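Local atomic coordinates of Cel44C (Paenibacillus polymyxa, PDB entry 2YIH), a protein that hydrolyses the beta-1,4-glucan backbone of xyloglucan as a family 44 endo-glucanase, this chain holding its catalytic TIM-barrel region. Residues N298-D303 against K307-A312. The protein carries 8 engineered substitutions. Sequence-based numbering, arbitrary orientation.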
ATOM      1  N   ASN A 298       6.216  16.442   0.636  1.00 12.33           N
ATOM      2  CA  ASN A 298       6.158  17.528  -0.372  1.00 13.68           C
ATOM      3  C   ASN A 298       7.480  17.705  -1.142  1.00 13.64           C
ATOM      4  O   ASN A 298       7.490  17.873  -2.374  1.00 13.15           O
ATOM      5  CB  ASN A 298       5.725  18.860   0.268  1.00 14.99           C
ATOM      6  CG  ASN A 298       4.224  18.932   0.499  1.00 16.41           C
ATOM      7  OD1 ASN A 298       3.735  19.754   1.286  1.00 20.82           O
ATOM      8  ND2 ASN A 298       3.487  18.078  -0.170  1.00 17.47           N
ATOM      9  N   GLU A 299       8.596  17.648  -0.420  1.00 14.18           N
ATOM     10  CA  GLU A 299       9.911  17.816  -1.017  1.00 14.73           C
ATOM     11  C   GLU A 299      10.954  17.312  -0.012  1.00 14.33           C
ATOM     12  O   GLU A 299      10.639  17.110   1.163  1.00 13.80           O
ATOM     13  CB  GLU A 299      10.162  19.298  -1.355  1.00 17.06           C
ATOM     14  CG  GLU A 299       9.948  20.239  -0.139  1.00 18.66           C
ATOM     15  CD  GLU A 299      10.155  21.725  -0.484  1.00 23.07           C
ATOM     16  OE1 GLU A 299      11.281  22.077  -0.882  1.00 24.26           O
ATOM     17  OE2 GLU A 299       9.215  22.539  -0.293  1.00 23.52           O
ATOM     18  N   VAL A 300      12.174  17.062  -0.483  1.00 13.83           N
ATOM     19  CA  VAL A 300      13.205  16.499   0.384  1.00 13.61           C
ATOM     20  C   VAL A 300      13.420  17.374   1.624  1.00 13.04           C
ATOM     21  O   VAL A 300      13.528  16.871   2.757  1.00 12.59           O
ATOM     22  CB  VAL A 300      14.527  16.164  -0.376  1.00 14.41           C
ATOM     23  CG1 VAL A 300      15.157  17.445  -1.007  1.00 14.42           C
ATOM     24  CG2 VAL A 300      15.515  15.455   0.588  1.00 14.01           C
ATOM     25  N   GLY A 301      13.437  18.692   1.425  1.00 13.42           N
ATOM     26  CA  GLY A 301      13.501  19.600   2.580  1.00 13.43           C
ATOM     27  C   GLY A 301      14.919  19.788   3.101  1.00 14.66           C
ATOM     28  O   GLY A 301      15.894  19.428   2.437  1.00 13.95           O
ATOM     29  N   ASN A 302      15.034  20.361   4.290  1.00 14.09           N
ATOM     30  CA  ASN A 302      16.334  20.673   4.880  1.00 15.97           C
ATOM     31  C   ASN A 302      16.690  19.593   5.901  1.00 15.96           C
ATOM     32  O   ASN A 302      16.073  18.527   5.918  1.00 15.69           O
ATOM     33  CB  ASN A 302      16.271  22.057   5.543  1.00 16.58           C
ATOM     34  CG  ASN A 302      15.058  22.201   6.465  1.00 18.30           C
ATOM     35  OD1 ASN A 302      14.868  21.396   7.391  1.00 17.57           O
ATOM     36  ND2 ASN A 302      14.185  23.175   6.161  1.00 19.42           N
ATOM     37  N   ASP A 303      17.716  19.829   6.722  1.00 15.71           N
ATOM     38  CA  ASP A 303      18.131  18.820   7.694  1.00 16.66           C
ATOM     39  C   ASP A 303      17.012  18.427   8.644  1.00 16.25           C
ATOM     40  O   ASP A 303      16.875  17.267   8.998  1.00 15.93           O
ATOM     41  CB  ASP A 303      19.354  19.281   8.495  1.00 18.98           C
ATOM     42  CG  ASP A 303      20.649  19.178   7.703  1.00 20.61           C
ATOM     43  OD1 ASP A 303      20.652  18.684   6.559  1.00 21.17           O
ATOM     44  OD2 ASP A 303      21.684  19.612   8.245  1.00 24.11           O
ATOM     45  N   LYS A 307      15.431  14.732   9.109  1.00 10.99           N
ATOM     46  CA  LYS A 307      15.306  14.067  10.400  1.00 11.36           C
ATOM     47  C   LYS A 307      13.856  13.648  10.679  1.00 11.38           C
ATOM     48  O   LYS A 307      13.589  12.543  11.193  1.00 11.60           O
ATOM     49  CB  LYS A 307      15.840  14.976  11.514  1.00 12.02           C
ATOM     50  CG  LYS A 307      17.373  15.113  11.466  1.00 12.39           C
ATOM     51  CD  LYS A 307      17.798  16.129  12.538  1.00 12.84           C
ATOM     52  CE  LYS A 307      19.269  16.484  12.460  0.50 12.83           C
ATOM     53  NZ  LYS A 307      19.543  17.452  13.568  0.50 12.84           N
ATOM     54  N   ALA A 308      12.906  14.541  10.374  1.00 10.65           N
ATOM     55  CA  ALA A 308      11.503  14.250  10.655  1.00 11.00           C
ATOM     56  C   ALA A 308      11.038  13.107   9.762  1.00 11.03           C
ATOM     57  O   ALA A 308      10.261  12.262  10.202  1.00 10.69           O
ATOM     58  CB  ALA A 308      10.634  15.488  10.467  1.00 10.64           C
ATOM     59  N   ARG A 309      11.572  13.036   8.538  1.00  9.93           N
ATOM     60  CA  ARG A 309      11.182  11.952   7.616  1.00 10.17           C
ATOM     61  C   ARG A 309      11.601  10.615   8.214  1.00  9.89           C
ATOM     62  O   ARG A 309      10.831   9.648   8.198  1.00  9.39           O
ATOM     63  CB  ARG A 309      11.852  12.149   6.239  1.00  9.90           C
ATOM     64  CG  ARG A 309      11.603  11.013   5.218  1.00 10.26           C
ATOM     65  CD  ARG A 309      12.077  11.409   3.795  1.00  9.84           C
ATOM     66  NE  ARG A 309      11.386  12.612   3.316  1.00  9.91           N
ATOM     67  CZ  ARG A 309      11.919  13.840   3.186  1.00  9.97           C
ATOM     68  NH1 ARG A 309      13.228  14.069   3.405  1.00 10.19           N
ATOM     69  NH2 ARG A 309      11.126  14.854   2.827  1.00 10.20           N
ATOM     70  N   MET A 310      12.798  10.552   8.802  1.00 10.03           N
ATOM     71  CA  MET A 310      13.251   9.261   9.349  1.00 10.04           C
ATOM     72  C   MET A 310      12.575   8.847  10.662  1.00 10.08           C
ATOM     73  O   MET A 310      12.560   7.647  10.986  1.00 10.74           O
ATOM     74  CB  MET A 310      14.775   9.259   9.530  1.00 10.51           C
ATOM     75  CG  MET A 310      15.494   9.418   8.167  1.00 10.36           C
ATOM     76  SD  MET A 310      17.309   9.327   8.296  1.00 10.71           S
ATOM     77  CE  MET A 310      17.592  10.978   8.908  1.00 10.36           C
ATOM     78  N   GLN A 311      12.064   9.825  11.426  1.00 10.46           N
ATOM     79  CA  GLN A 311      11.325   9.548  12.662  1.00 10.18           C
ATOM     80  C   GLN A 311       9.861   9.242  12.381  1.00  9.76           C
ATOM     81  O   GLN A 311       9.247   8.496  13.127  1.00 10.27           O
ATOM     82  CB  GLN A 311      11.388  10.738  13.633  1.00 11.05           C
ATOM     83  CG  GLN A 311      12.816  11.031  14.153  1.00 11.36           C
ATOM     84  CD  GLN A 311      13.491   9.786  14.773  1.00 12.08           C
ATOM     85  OE1 GLN A 311      12.860   8.982  15.500  1.00 13.17           O
ATOM     86  NE2 GLN A 311      14.764   9.623  14.483  1.00 12.25           N
ATOM     87  N   ALA A 312       9.323   9.794  11.298  1.00  9.44           N
ATOM     88  CA  ALA A 312       7.887   9.645  10.992  1.00  8.64           C
ATOM     89  C   ALA A 312       7.313   8.207  11.010  1.00  8.60           C
ATOM     90  O   ALA A 312       6.133   8.018  11.362  1.00  8.58           O
ATOM     91  CB  ALA A 312       7.555  10.341   9.647  1.00  8.80           C
TER
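Arg309, on the helix 303-311, reaches back to the loop that leads into that same helix and takes hold of its backbone, a case of a buried arginine bonding to loop carbonyl oxygens. Its guanidinium meets Val300 O end-on with two nitrogens. The bond from NH1 to Val300 O, 2.9 Å, is the straighter of the pair at 154° and lies in the carbonyl plane on a lone pair. NH2 to the same Val300 O, 3.1 Å, comes instead from above that plane, although the oxygen stays in the plane of the guanidinium. A further, weak bond runs from NH2 to Glu299 O at 2.8 Å, its N-H angle only 118°. CG2 of Val300 lies 3.9 Å from NH1 of Arg309, a van der Waals contact of a methyl with the guanidinium.

The reach depends on the arginine's shape: CG stands anti to the backbone N, and a bend at chi3 of -59° brings the planar end round to the loop. Outside the two segments, NE bonds to Tyr361 O, the bond from NH1 to Ser368 OG reaches helix 367-382, and that from NH2 to Ile296 O, the strongest polar partner, adds another loop carbonyl.

At the start of the helix, Asp303 O accepts the first-turn bond from Lys307 N, 2.9 Å, while CG of Lys307 packs beside Asp303 O at 3.3 Å. Asn302 is the N-cap, its OD1 bonding weakly to Glu304 N, and its ND2 fastens the cap to Gly292 O.

The contact lies near the surface, away from the glycan pocket and calcium site. The partners described for the guanidinium are carbonyl oxygens and a serine hydroxyl, whose dipoles probably stabilise its positive charge. Because Val300 O receives two N-H donors from one guanidinium, the bonds fix both the loop carbonyl and the rotation of the group.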